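Local coordinates for protein oxaloacetate acetyl hydrolase (Cryphonectria parasitica, PDB 3LYE) that belongs to the phosphoenolpyruvate phosphomutase family, in the TIM-barrel clan, and is modelled as an assembly of four chains, at residues Y177-C180 and I181-L184; T261-R264 and L265-H268. One frame throughout, in Å; residues are numbered along the deposited sequence.

Contact 1 (Y177-C180 and I181-L184); sequences YEEC and IERL
The Y177 ring takes I181 over one face: CG1 of I181 stands 3.9 Å from the ring centroid in a CH-pi contact, 22° off the ring normal and displaced toward the rim near CE1 and CZ. With the tyrosine CG anti to its own backbone N (chi1 179°), the ring swings along the helix to meet the residue one turn on, where CD1 of I181 reaches the phenol end, 3.9 Å from Y177 OH. The other flat group, the R183 guanidinium, is met at its edge. NE of R183 gives a salt-bridging hydrogen bond of 2.8 Å to OE1 of E179, nearly in the guanidinium plane, on the anti lone pair of that oxygen; carboxylate and guanidinium planes are 71° apart. A bend at chi2 brings the E179 carboxylate over to the arginine. R142 binds both E179 OE2 and E182 OE1, whose negative charges lie 4.4 Å apart and are probably balanced by it, while NH1 of R183 forms a salt bridge with D124 and NH2 a hydrogen bond to the V140 carbonyl. A water donates to E182 OE2 and weakly to E178 OE1. Four i to i+4 backbone bonds, such as I181 N to Y177 O at 3.0 Å, join the two segments. The arrangement is that of an amphipathic outer helix of a TIM-type barrel, C180, I181 and L184 packing on strand 194-197.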
loop_
_atom_site.group_PDB
_atom_site.type_symbol
_atom_site.label_atom_id
_atom_site.label_comp_id
_atom_site.label_asym_id
_atom_site.label_seq_id
_atom_site.Cartn_x
_atom_site.Cartn_y
_atom_site.Cartn_z
ATOM N N TYR A 177 -1.173 31.151 -26.371
ATOM C CA TYR A 177 -0.279 31.819 -25.451
ATOM C C TYR A 177 -0.942 32.813 -24.510
ATOM O O TYR A 177 -0.751 32.717 -23.304
ATOM C CB TYR A 177 0.849 32.436 -26.249
ATOM C CG TYR A 177 1.864 33.189 -25.453
ATOM C CD1 TYR A 177 1.756 34.540 -25.296
ATOM C CD2 TYR A 177 2.932 32.545 -24.857
ATOM C CE1 TYR A 177 2.676 35.246 -24.594
ATOM C CE2 TYR A 177 3.878 33.247 -24.147
ATOM C CZ TYR A 177 3.729 34.607 -24.004
ATOM O OH TYR A 177 4.632 35.360 -23.302
ATOM N N GLU A 178 -1.736 33.737 -25.035
ATOM C CA GLU A 178 -2.403 34.729 -24.196
ATOM C C GLU A 178 -3.196 34.086 -23.078
ATOM O O GLU A 178 -3.134 34.545 -21.950
ATOM C CB GLU A 178 -3.348 35.620 -25.024
ATOM C CG GLU A 178 -2.711 36.786 -25.732
ATOM C CD GLU A 178 -3.762 37.686 -26.391
ATOM O OE1 GLU A 178 -4.667 38.193 -25.672
ATOM O OE2 GLU A 178 -3.681 37.877 -27.630
ATOM N N GLU A 179 -3.969 33.051 -23.400
ATOM C CA GLU A 179 -4.775 32.345 -22.410
ATOM C C GLU A 179 -3.868 31.770 -21.320
ATOM O O GLU A 179 -4.203 31.849 -20.147
ATOM C CB GLU A 179 -5.578 31.230 -23.064
ATOM C CG GLU A 179 -6.412 30.391 -22.121
ATOM C CD GLU A 179 -7.446 31.190 -21.367
ATOM O OE1 GLU A 179 -7.866 30.782 -20.272
ATOM O OE2 GLU A 179 -7.864 32.233 -21.881
ATOM N N CYS A 180 -2.714 31.226 -21.707
ATOM C CA CYS A 180 -1.788 30.657 -20.733
ATOM C C CYS A 180 -1.327 31.718 -19.772
ATOM O O CYS A 180 -1.316 31.496 -18.567
ATOM C CB CYS A 180 -0.555 30.061 -21.407
ATOM S SG CYS A 180 -0.875 28.520 -22.248
ATOM N N ILE A 181 -0.947 32.875 -20.300
ATOM C CA ILE A 181 -0.475 33.979 -19.481
ATOM C C ILE A 181 -1.571 34.457 -18.522
ATOM O O ILE A 181 -1.315 34.693 -17.333
ATOM C CB ILE A 181 0.017 35.155 -20.371
ATOM C CG1 ILE A 181 1.223 34.723 -21.226
ATOM C CG2 ILE A 181 0.426 36.331 -19.531
ATOM C CD1 ILE A 181 2.365 34.053 -20.436
ATOM N N GLU A 182 -2.801 34.570 -19.008
ATOM C CA GLU A 182 -3.889 35.023 -18.142
ATOM C C GLU A 182 -4.170 33.976 -17.052
ATOM O O GLU A 182 -4.489 34.324 -15.910
ATOM C CB GLU A 182 -5.124 35.365 -18.975
ATOM C CG GLU A 182 -4.853 36.486 -20.005
ATOM C CD GLU A 182 -6.096 36.962 -20.728
ATOM O OE1 GLU A 182 -7.166 36.354 -20.522
ATOM O OE2 GLU A 182 -6.004 37.942 -21.504
ATOM N N ARG A 183 -4.055 32.699 -17.386
ATOM C CA ARG A 183 -4.292 31.646 -16.392
ATOM C C ARG A 183 -3.229 31.654 -15.309
ATOM O O ARG A 183 -3.520 31.445 -14.145
ATOM C CB ARG A 183 -4.303 30.269 -17.034
ATOM C CG ARG A 183 -5.564 29.993 -17.747
ATOM C CD ARG A 183 -5.613 28.635 -18.445
ATOM N NE ARG A 183 -6.922 28.502 -19.049
ATOM C CZ ARG A 183 -7.765 27.490 -18.895
ATOM N NH1 ARG A 183 -7.430 26.406 -18.222
ATOM N NH2 ARG A 183 -8.959 27.546 -19.464
ATOM N N LEU A 184 -1.997 31.900 -15.711
ATOM C CA LEU A 184 -0.885 31.941 -14.786
ATOM C C LEU A 184 -1.028 33.165 -13.885
ATOM O O LEU A 184 -0.813 33.077 -12.684
ATOM C CB LEU A 184 0.440 31.914 -15.520
ATOM C CG LEU A 184 0.771 30.564 -16.167
ATOM C CD1 LEU A 184 2.070 30.739 -16.983
ATOM C CD2 LEU A 184 0.905 29.447 -15.165
HETATM O O HOH W 1 -3.256 39.153 -22.655
#

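Contact 2 (T261-R264 and L265-H268); sequences TLVR and LRDH
V263 and D267 meet one turn apart, CG1 of V263 lying 3.7 Å from OD2 of D267. The valine also touches R266: its CG1 is 4.2 Å from NH2, and CG2 lies loosely over one face of the guanidinium. Among apolar side chains, L262 and L265 approach loosely, 4.3 Å between their CD2 atoms. The charged pair is R266 with D267. NE of R266 bonds OD1 of D267 at 3.0 Å, almost straight (170°) and close to the guanidinium plane, yet it meets the carboxylate from above that group's plane; a weak second bond joins R266 NH2 to D267 OD2 at 3.3 Å. The bend at chi3 (66°) turns the guanidinium toward its neighbour, and NH1 reaches the L44 carbonyl of a second subunit. R264 NH1 binds the V271 carbonyl, tying the helix to the chain just beyond it. Backbone bonds follow the i to i+4 pattern; in the last, H268 N to R264 O spans 2.8 Å with a less straight N-H angle of 142°. At this C-terminal end of helix 251-268, T261 packs on A249, L262 and V263 on L44, just past helix 35-43, and L265 on F246 of strand 243-247, all of the second subunit.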
loop_
_atom_site.group_PDB
_atom_site.type_symbol
_atom_site.label_atom_id
_atom_site.label_comp_id
_atom_site.label_asym_id
_atom_site.label_seq_id
_atom_site.Cartn_x
_atom_site.Cartn_y
_atom_site.Cartn_z
ATOM N N THR A 261 21.064 -4.496 -22.820
ATOM C CA THR A 261 21.607 -5.580 -22.017
ATOM C C THR A 261 20.824 -6.862 -22.200
ATOM O O THR A 261 21.370 -7.954 -22.353
ATOM C CB THR A 261 21.650 -5.198 -20.547
ATOM O OG1 THR A 261 22.548 -4.100 -20.373
ATOM C CG2 THR A 261 22.106 -6.355 -19.697
ATOM N N LEU A 262 19.504 -6.747 -22.171
ATOM C CA LEU A 262 18.650 -7.927 -22.325
ATOM C C LEU A 262 18.762 -8.531 -23.729
ATOM O O LEU A 262 18.635 -9.741 -23.895
ATOM C CB LEU A 262 17.221 -7.597 -21.907
ATOM C CG LEU A 262 17.021 -7.332 -20.423
ATOM C CD1 LEU A 262 15.538 -7.068 -20.215
ATOM C CD2 LEU A 262 17.531 -8.533 -19.627
ATOM N N VAL A 263 19.001 -7.706 -24.740
ATOM C CA VAL A 263 19.177 -8.217 -26.115
ATOM C C VAL A 263 20.472 -9.056 -26.094
ATOM O O VAL A 263 20.543 -10.119 -26.692
ATOM C CB VAL A 263 19.258 -7.073 -27.150
ATOM C CG1 VAL A 263 19.872 -7.562 -28.463
ATOM C CG2 VAL A 263 17.884 -6.515 -27.398
ATOM N N ARG A 264 21.510 -8.563 -25.427
ATOM C CA ARG A 264 22.780 -9.292 -25.318
ATOM C C ARG A 264 22.542 -10.613 -24.587
ATOM O O ARG A 264 23.071 -11.638 -24.981
ATOM C CB ARG A 264 23.825 -8.456 -24.573
ATOM C CG ARG A 264 25.205 -9.069 -24.512
ATOM C CD ARG A 264 26.115 -8.223 -23.651
ATOM N NE ARG A 264 26.164 -6.873 -24.190
ATOM C CZ ARG A 264 25.857 -5.737 -23.559
ATOM N NH1 ARG A 264 25.527 -5.662 -22.273
ATOM N NH2 ARG A 264 25.941 -4.632 -24.257
ATOM N N LEU A 265 21.773 -10.612 -23.505
ATOM C CA LEU A 265 21.521 -11.855 -22.801
ATOM C C LEU A 265 20.752 -12.824 -23.692
ATOM O O LEU A 265 21.081 -14.007 -23.789
ATOM C CB LEU A 265 20.710 -11.587 -21.531
ATOM C CG LEU A 265 20.257 -12.824 -20.759
ATOM C CD1 LEU A 265 21.463 -13.616 -20.334
ATOM C CD2 LEU A 265 19.431 -12.367 -19.601
ATOM N N ARG A 266 19.762 -12.321 -24.395
ATOM C CA ARG A 266 18.962 -13.173 -25.247
ATOM C C ARG A 266 19.733 -13.811 -26.393
ATOM O O ARG A 266 19.598 -15.001 -26.660
ATOM C CB ARG A 266 17.808 -12.342 -25.866
ATOM C CG ARG A 266 16.803 -13.181 -26.680
ATOM C CD ARG A 266 15.764 -12.329 -27.392
ATOM N NE ARG A 266 16.432 -11.541 -28.412
ATOM C CZ ARG A 266 15.946 -10.449 -28.996
ATOM N NH1 ARG A 266 14.732 -9.977 -28.683
ATOM N NH2 ARG A 266 16.692 -9.840 -29.904
ATOM N N ASP A 267 20.574 -13.005 -27.022
ATOM C CA ASP A 267 21.325 -13.464 -28.190
ATOM C C ASP A 267 22.721 -13.991 -27.994
ATOM O O ASP A 267 23.221 -14.723 -28.847
ATOM C CB ASP A 267 21.369 -12.290 -29.183
ATOM C CG ASP A 267 19.991 -11.912 -29.716
ATOM O OD1 ASP A 267 19.029 -12.680 -29.516
ATOM O OD2 ASP A 267 19.855 -10.818 -30.308
ATOM N N HIS A 268 23.332 -13.678 -26.859
ATOM C CA HIS A 268 24.689 -14.105 -26.556
ATOM C C HIS A 268 24.843 -14.884 -25.270
ATOM O O HIS A 268 25.930 -15.393 -25.013
ATOM C CB HIS A 268 25.647 -12.919 -26.621
ATOM C CG HIS A 268 25.677 -12.264 -27.962
ATOM N ND1 HIS A 268 26.309 -12.823 -29.047
ATOM C CD2 HIS A 268 25.103 -11.124 -28.409
ATOM C CE1 HIS A 268 26.143 -12.042 -30.098
ATOM N NE2 HIS A 268 25.412 -11.005 -29.737
#

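Contacts 1 and 2 lie on opposite sides of the chain's centre, their own centres 49 Å apart and their nearest atoms about 39 Å apart, so neither touches the other. Both are about two turns of helix, but their surroundings differ. Residues 177-184 pack against strands 164-169 and 194-197 and helix 203-213 of their own chain, and no other subunit touches them. Residues 261-268, centred about 33 Å from the chain's centre against 22 Å for contact 1, end a helix that lies against a second subunit. A calcium ion sits about 8 Å from the R264 side chain, but the residues at the calcium sites, D94 and D96, and E224 and N225, belong to neither contact.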